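Local coordinates for general Secretion Pathway Protein (Vibrio vulnificus, PDB 4G54), which probably serves the type II secretion system of the bacterial envelope as a periplasmic peptidoglycan-binding domain of the EpsAB fusion protein, at residues 18-24 against 117-121; 39-43 against 204-209. All coordinates share one frame; numbering follows the deposited sequence.

Contact 1: 18-24 against 117-121; sequences WLGESAV and QLMSL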
loop_
_atom_site.group_PDB
_atom_site.type_symbol
_atom_site.label_atom_id
_atom_site.label_comp_id
_atom_site.label_asym_id
_atom_site.label_seq_id
_atom_site.Cartn_x
_atom_site.Cartn_y
_atom_site.Cartn_z
ATOM N N TRP A 18 20.235 6.675 19.663
ATOM C CA TRP A 18 18.845 6.412 19.100
ATOM C C TRP A 18 17.986 5.733 20.178
ATOM O O TRP A 18 17.336 4.692 19.951
ATOM C CB TRP A 18 18.916 5.580 17.795
ATOM C CG TRP A 18 19.023 6.483 16.610
ATOM C CD1 TRP A 18 20.182 6.910 15.997
ATOM C CD2 TRP A 18 17.952 7.148 15.945
ATOM N NE1 TRP A 18 19.884 7.780 14.972
ATOM C CE2 TRP A 18 18.524 7.947 14.921
ATOM C CE3 TRP A 18 16.554 7.119 16.082
ATOM C CZ2 TRP A 18 17.754 8.719 14.061
ATOM C CZ3 TRP A 18 15.786 7.891 15.214
ATOM C CH2 TRP A 18 16.388 8.665 14.206
ATOM N N LEU A 19 18.016 6.352 21.365
ATOM C CA LEU A 19 17.748 5.653 22.626
ATOM C C LEU A 19 18.678 4.435 22.644
ATOM O O LEU A 19 19.905 4.621 22.490
ATOM C CB LEU A 19 16.266 5.324 22.827
ATOM C CG LEU A 19 15.494 6.387 23.595
ATOM C CD1 LEU A 19 14.565 7.209 22.689
ATOM C CD2 LEU A 19 14.691 5.719 24.748
ATOM N N GLY A 20 18.147 3.216 22.809
ATOM C CA GLY A 20 19.009 2.012 22.736
ATOM C C GLY A 20 19.098 1.298 21.383
ATOM O O GLY A 20 19.888 0.370 21.217
ATOM N N GLU A 21 18.303 1.708 20.394
ATOM C CA GLU A 21 18.250 0.908 19.160
ATOM C C GLU A 21 18.772 1.597 17.873
ATOM O O GLU A 21 17.998 1.961 16.964
ATOM C CB GLU A 21 16.858 0.253 18.967
ATOM C CG GLU A 21 16.368 -0.668 20.138
ATOM C CD GLU A 21 15.561 0.102 21.163
ATOM O OE1 GLU A 21 15.117 1.208 20.802
ATOM O OE2 GLU A 21 15.365 -0.373 22.311
ATOM N N SER A 22 20.098 1.739 17.785
ATOM C CA SER A 22 20.706 2.305 16.565
ATOM C C SER A 22 20.458 1.436 15.272
ATOM O O SER A 22 20.476 1.967 14.170
ATOM C CB SER A 22 22.192 2.692 16.780
ATOM O OG SER A 22 23.069 1.571 16.727
ATOM N N ALA A 23 20.239 0.123 15.422
ATOM C CA ALA A 23 19.937 -0.752 14.262
ATOM C C ALA A 23 18.681 -0.290 13.516
ATOM O O ALA A 23 18.604 -0.512 12.292
ATOM C CB ALA A 23 19.734 -2.168 14.695
ATOM N N VAL A 24 17.708 0.294 14.229
ATOM C CA VAL A 24 16.445 0.666 13.559
ATOM C C VAL A 24 16.630 1.777 12.616
ATOM O O VAL A 24 15.784 1.955 11.710
ATOM C CB VAL A 24 15.340 1.241 14.479
ATOM C CG1 VAL A 24 14.004 0.521 14.233
ATOM C CG2 VAL A 24 15.742 1.397 15.886
ATOM N N GLN A 117 8.657 1.063 22.616
ATOM C CA GLN A 117 9.870 1.360 21.832
ATOM C C GLN A 117 9.487 2.172 20.608
ATOM O O GLN A 117 10.164 3.191 20.293
ATOM C CB GLN A 117 10.512 0.077 21.422
ATOM C CG GLN A 117 11.242 -0.632 22.514
ATOM C CD GLN A 117 11.752 -2.004 22.005
ATOM O OE1 GLN A 117 10.946 -2.889 21.673
ATOM N NE2 GLN A 117 13.066 -2.129 21.838
ATOM N N LEU A 118 8.423 1.741 19.912
ATOM C CA LEU A 118 7.979 2.520 18.747
ATOM C C LEU A 118 7.658 4.004 19.073
ATOM O O LEU A 118 8.123 4.973 18.414
ATOM C CB LEU A 118 6.715 1.885 18.094
ATOM C CG LEU A 118 6.139 2.720 16.956
ATOM C CD1 LEU A 118 7.086 2.759 15.712
ATOM C CD2 LEU A 118 4.846 1.990 16.588
ATOM N N MET A 119 6.910 4.205 20.139
ATOM C CA MET A 119 6.462 5.548 20.453
ATOM C C MET A 119 7.555 6.467 20.906
ATOM O O MET A 119 7.394 7.714 20.775
ATOM C CB MET A 119 5.272 5.483 21.445
ATOM C CG MET A 119 3.996 4.834 20.809
ATOM S SD MET A 119 3.469 5.223 19.077
ATOM C CE MET A 119 2.823 3.689 18.645
ATOM N N SER A 120 8.661 5.908 21.424
ATOM C CA SER A 120 9.784 6.724 21.809
ATOM C C SER A 120 10.535 7.364 20.605
ATOM O O SER A 120 11.188 8.407 20.770
ATOM C CB SER A 120 10.673 5.910 22.758
ATOM O OG SER A 120 11.411 5.006 21.970
ATOM N N LEU A 121 10.312 6.828 19.400
ATOM C CA LEU A 121 11.060 7.219 18.232
ATOM C C LEU A 121 10.111 7.717 17.101
ATOM O O LEU A 121 10.549 8.456 16.221
ATOM C CB LEU A 121 11.843 6.001 17.721
ATOM C CG LEU A 121 13.037 5.576 18.662
ATOM C CD1 LEU A 121 13.848 4.498 18.003
ATOM C CD2 LEU A 121 13.946 6.784 18.995
#
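The bend at chi2 of Glu21 (91°) and the extended chain of Gln117 beyond CG bring a carboxylate and an amide together, the two side chains crossing at about a right angle. Gln117 NE2 donates to Glu21 OE2 over 2.9 Å, fairly straight at an N-H...O angle of 158°. The acceptor lies in the plane of the amide, whereas the donor comes from above the carboxylate plane, the planes of the two groups being turned 79° apart. The other end of the amide is held as well, since Gln117 OE1 accepts from Thr114 N, which probably fixes which way the amide is flipped.

Beside this polar bridge lies an apolar patch centred on Leu121. Its CD2 branch rests 3.8 Å from Leu19 CD1, the two side chains running past each other in opposite directions. The same methyl meets Trp18 CE3 at 3.9 Å, approaching the indole obliquely. Leu121 CD1 faces Val24 CG2, a doubtful contact because the placing of that methyl is unsure. Ser120 OG, 2.8 Å from Gln117 O, donates to that carbonyl within its own helix and also borders Leu19 CD1.

Glu21 and Leu121 both reach Phe113 of strand 110-114. The arrangement is a type II' beta turn, Trp18 to Glu21, laid against the short helix 115-121 that follows an edge strand of the antiparallel sheet in the peptidase C39-like domain.

Contact 2: 39-43 against 204-209; sequences KLWGY and SLSEPW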
loop_
_atom_site.group_PDB
_atom_site.type_symbol
_atom_site.label_atom_id
_atom_site.label_comp_id
_atom_site.label_asym_id
_atom_site.label_seq_id
_atom_site.Cartn_x
_atom_site.Cartn_y
_atom_site.Cartn_z
ATOM N N LYS A 39 10.584 -2.880 -2.777
ATOM C CA LYS A 39 10.995 -4.280 -2.948
ATOM C C LYS A 39 9.928 -5.244 -2.336
ATOM O O LYS A 39 9.743 -6.373 -2.807
ATOM C CB LYS A 39 12.285 -4.532 -2.218
ATOM C CG LYS A 39 13.454 -3.789 -2.727
ATOM C CD LYS A 39 14.768 -4.293 -1.988
ATOM C CE LYS A 39 15.821 -3.234 -2.112
ATOM N NZ LYS A 39 17.034 -3.597 -1.315
ATOM N N LEU A 40 9.266 -4.836 -1.232
ATOM C CA LEU A 40 8.220 -5.648 -0.618
ATOM C C LEU A 40 7.074 -5.869 -1.552
ATOM O O LEU A 40 6.410 -6.904 -1.468
ATOM C CB LEU A 40 7.656 -4.955 0.650
ATOM C CG LEU A 40 8.198 -5.366 1.972
ATOM C CD1 LEU A 40 9.514 -4.815 1.997
ATOM C CD2 LEU A 40 7.356 -4.805 3.139
ATOM N N TRP A 41 6.835 -4.923 -2.465
ATOM C CA TRP A 41 5.817 -5.106 -3.476
ATOM C C TRP A 41 6.342 -5.881 -4.700
ATOM O O TRP A 41 5.599 -6.160 -5.680
ATOM C CB TRP A 41 5.269 -3.727 -3.895
ATOM C CG TRP A 41 4.471 -3.053 -2.821
ATOM C CD1 TRP A 41 4.907 -2.185 -1.934
ATOM C CD2 TRP A 41 3.065 -3.207 -2.603
ATOM N NE1 TRP A 41 3.883 -1.737 -1.110
ATOM C CE2 TRP A 41 2.715 -2.359 -1.521
ATOM C CE3 TRP A 41 2.077 -3.968 -3.240
ATOM C CZ2 TRP A 41 1.347 -2.243 -1.037
ATOM C CZ3 TRP A 41 0.748 -3.864 -2.773
ATOM C CH2 TRP A 41 0.430 -3.046 -1.679
ATOM N N GLY A 42 7.619 -6.279 -4.670
ATOM C CA GLY A 42 8.206 -7.019 -5.801
ATOM C C GLY A 42 8.878 -6.184 -6.883
ATOM O O GLY A 42 9.196 -6.759 -7.985
ATOM N N TYR A 43 9.065 -4.876 -6.641
ATOM C CA TYR A 43 9.520 -3.987 -7.672
ATOM C C TYR A 43 10.873 -3.366 -7.399
ATOM O O TYR A 43 11.206 -3.030 -6.263
ATOM C CB TYR A 43 8.538 -2.859 -7.913
ATOM C CG TYR A 43 7.258 -3.411 -8.486
ATOM C CD1 TYR A 43 7.224 -3.929 -9.797
ATOM C CD2 TYR A 43 6.063 -3.446 -7.745
ATOM C CE1 TYR A 43 6.035 -4.445 -10.353
ATOM C CE2 TYR A 43 4.876 -3.949 -8.309
ATOM C CZ TYR A 43 4.901 -4.449 -9.622
ATOM O OH TYR A 43 3.817 -5.037 -10.236
ATOM N N SER A 204 -5.131 -4.816 -3.339
ATOM C CA SER A 204 -4.371 -4.729 -4.578
ATOM C C SER A 204 -4.576 -6.040 -5.349
ATOM O O SER A 204 -4.869 -7.089 -4.739
ATOM C CB SER A 204 -2.860 -4.682 -4.264
ATOM O OG SER A 204 -2.576 -3.718 -3.209
ATOM N N LEU A 205 -4.259 -5.979 -6.636
ATOM C CA LEU A 205 -4.356 -7.270 -7.460
ATOM C C LEU A 205 -3.336 -8.318 -7.022
ATOM O O LEU A 205 -3.639 -9.521 -7.129
ATOM C CB LEU A 205 -4.127 -6.979 -8.938
ATOM C CG LEU A 205 -5.124 -6.011 -9.630
ATOM C CD1 LEU A 205 -4.713 -5.684 -11.088
ATOM C CD2 LEU A 205 -6.585 -6.549 -9.591
ATOM N N SER A 206 -2.151 -7.895 -6.579
ATOM C CA SER A 206 -1.258 -8.857 -5.906
ATOM C C SER A 206 -0.593 -8.164 -4.733
ATOM O O SER A 206 -0.280 -6.961 -4.798
ATOM C CB SER A 206 -0.230 -9.526 -6.843
ATOM O OG SER A 206 0.337 -10.755 -6.257
ATOM N N GLU A 207 -0.348 -8.974 -3.696
ATOM C CA GLU A 207 0.194 -8.449 -2.437
ATOM C C GLU A 207 1.371 -9.349 -2.055
ATOM O O GLU A 207 1.302 -10.182 -1.148
ATOM C CB GLU A 207 -0.935 -8.427 -1.390
ATOM C CG GLU A 207 -2.216 -7.735 -1.943
ATOM C CD GLU A 207 -3.308 -7.573 -0.906
ATOM O OE1 GLU A 207 -3.390 -8.488 -0.058
ATOM O OE2 GLU A 207 -4.081 -6.561 -0.972
ATOM N N PRO A 208 2.462 -9.268 -2.852
ATOM C CA PRO A 208 3.546 -10.167 -2.561
ATOM C C PRO A 208 4.119 -9.996 -1.186
ATOM O O PRO A 208 4.829 -10.892 -0.698
ATOM C CB PRO A 208 4.564 -9.939 -3.709
ATOM C CG PRO A 208 4.005 -8.828 -4.472
ATOM C CD PRO A 208 2.820 -8.272 -3.864
ATOM N N TRP A 209 3.884 -8.836 -0.553
ATOM C CA TRP A 209 4.456 -8.595 0.770
ATOM C C TRP A 209 3.925 -9.540 1.838
ATOM O O TRP A 209 4.541 -9.677 2.923
ATOM C CB TRP A 209 4.197 -7.072 1.179
ATOM C CG TRP A 209 2.743 -6.624 1.093
ATOM C CD1 TRP A 209 2.081 -5.972 0.022
ATOM C CD2 TRP A 209 1.751 -6.793 2.108
ATOM N NE1 TRP A 209 0.754 -5.798 0.344
ATOM C CE2 TRP A 209 0.525 -6.232 1.627
ATOM C CE3 TRP A 209 1.798 -7.290 3.406
ATOM C CZ2 TRP A 209 -0.624 -6.183 2.398
ATOM C CZ3 TRP A 209 0.642 -7.235 4.156
ATOM C CH2 TRP A 209 -0.537 -6.687 3.660
HETATM O O HOH W 1 7.717 -9.539 -0.907
#
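Leu40 O accepts a hydrogen from a water that also reaches across to the 204-209 segment: the water oxygen lies 3.0 Å from Leu40 O and makes a second, weak bond to Pro208 O. Trp209 N is also near Leu40 O, but its angle is too poor for a hydrogen bond, so the polar link between the two backbones is a single water, weak on its Pro208 side.

The larger part of the contact is an edge-to-face pair of indoles. The five-membered ring of Trp209 turns its edge to the face of the six-membered ring of Trp41, with centroids 4.5 Å apart and planes at 67°. Trp209 NE1 comes within 3.4 Å of Trp41 CH2, and CD1 of Trp209 stands above the same face, displaced toward the rim. A chi1 of 53° sets Trp209 CG between its backbone N and carbonyl carbon, and the two side chains then lie alongside each other, pointing the same way.

At the edge of the Trp41 ring, close to its plane, sits Ser204 OG, 3.4 Å from Trp41 CZ3, with Ser206 O nearby on that rim. The Pro208 ring covers the backbone end: Pro208 CG is 3.3 Å from Trp41 O. Within the loop, Ser204 N donates to Glu207 OE2 over 3.1 Å, and Glu207 OE1 forms a salt bridge with Arg210.

Gly42, at a positive phi of 91°, is the first residue after helix 30-40 to leave helical angles and closes it with a Schellman motif; its backbone bonds to Ala233. Around the pair, Trp41 meets Phe60 edge-to-face and touches Pro131 of strand 125-131, Leu40 packs on Val93 and Leu95 of strand 88-97, and Lys156 of helix 145-158 binds Ser204 O.

Overall arrangement
The two contacts lie well apart, with their centres about 27 Å from each other and nearest atoms about 13 Å apart, and they do not touch. Their segments alternate along the chain: 18-24, 39-43, 117-121, then 204-209. Both involve the six-stranded antiparallel sheet, contact 1 through strands 110-114 and 79-85, contact 2 through strands 88-97 and 125-131. Contact 1 is peripheral, its centre about 24 Å from the centre of the chain, and lays the first ordered residues against helix 115-121. Contact 2, its centre about 9 Å from that of the chain, brings the loop after helix 193-202 of the putative peptidoglycan-binding region back onto helix 30-40, joining the two regions.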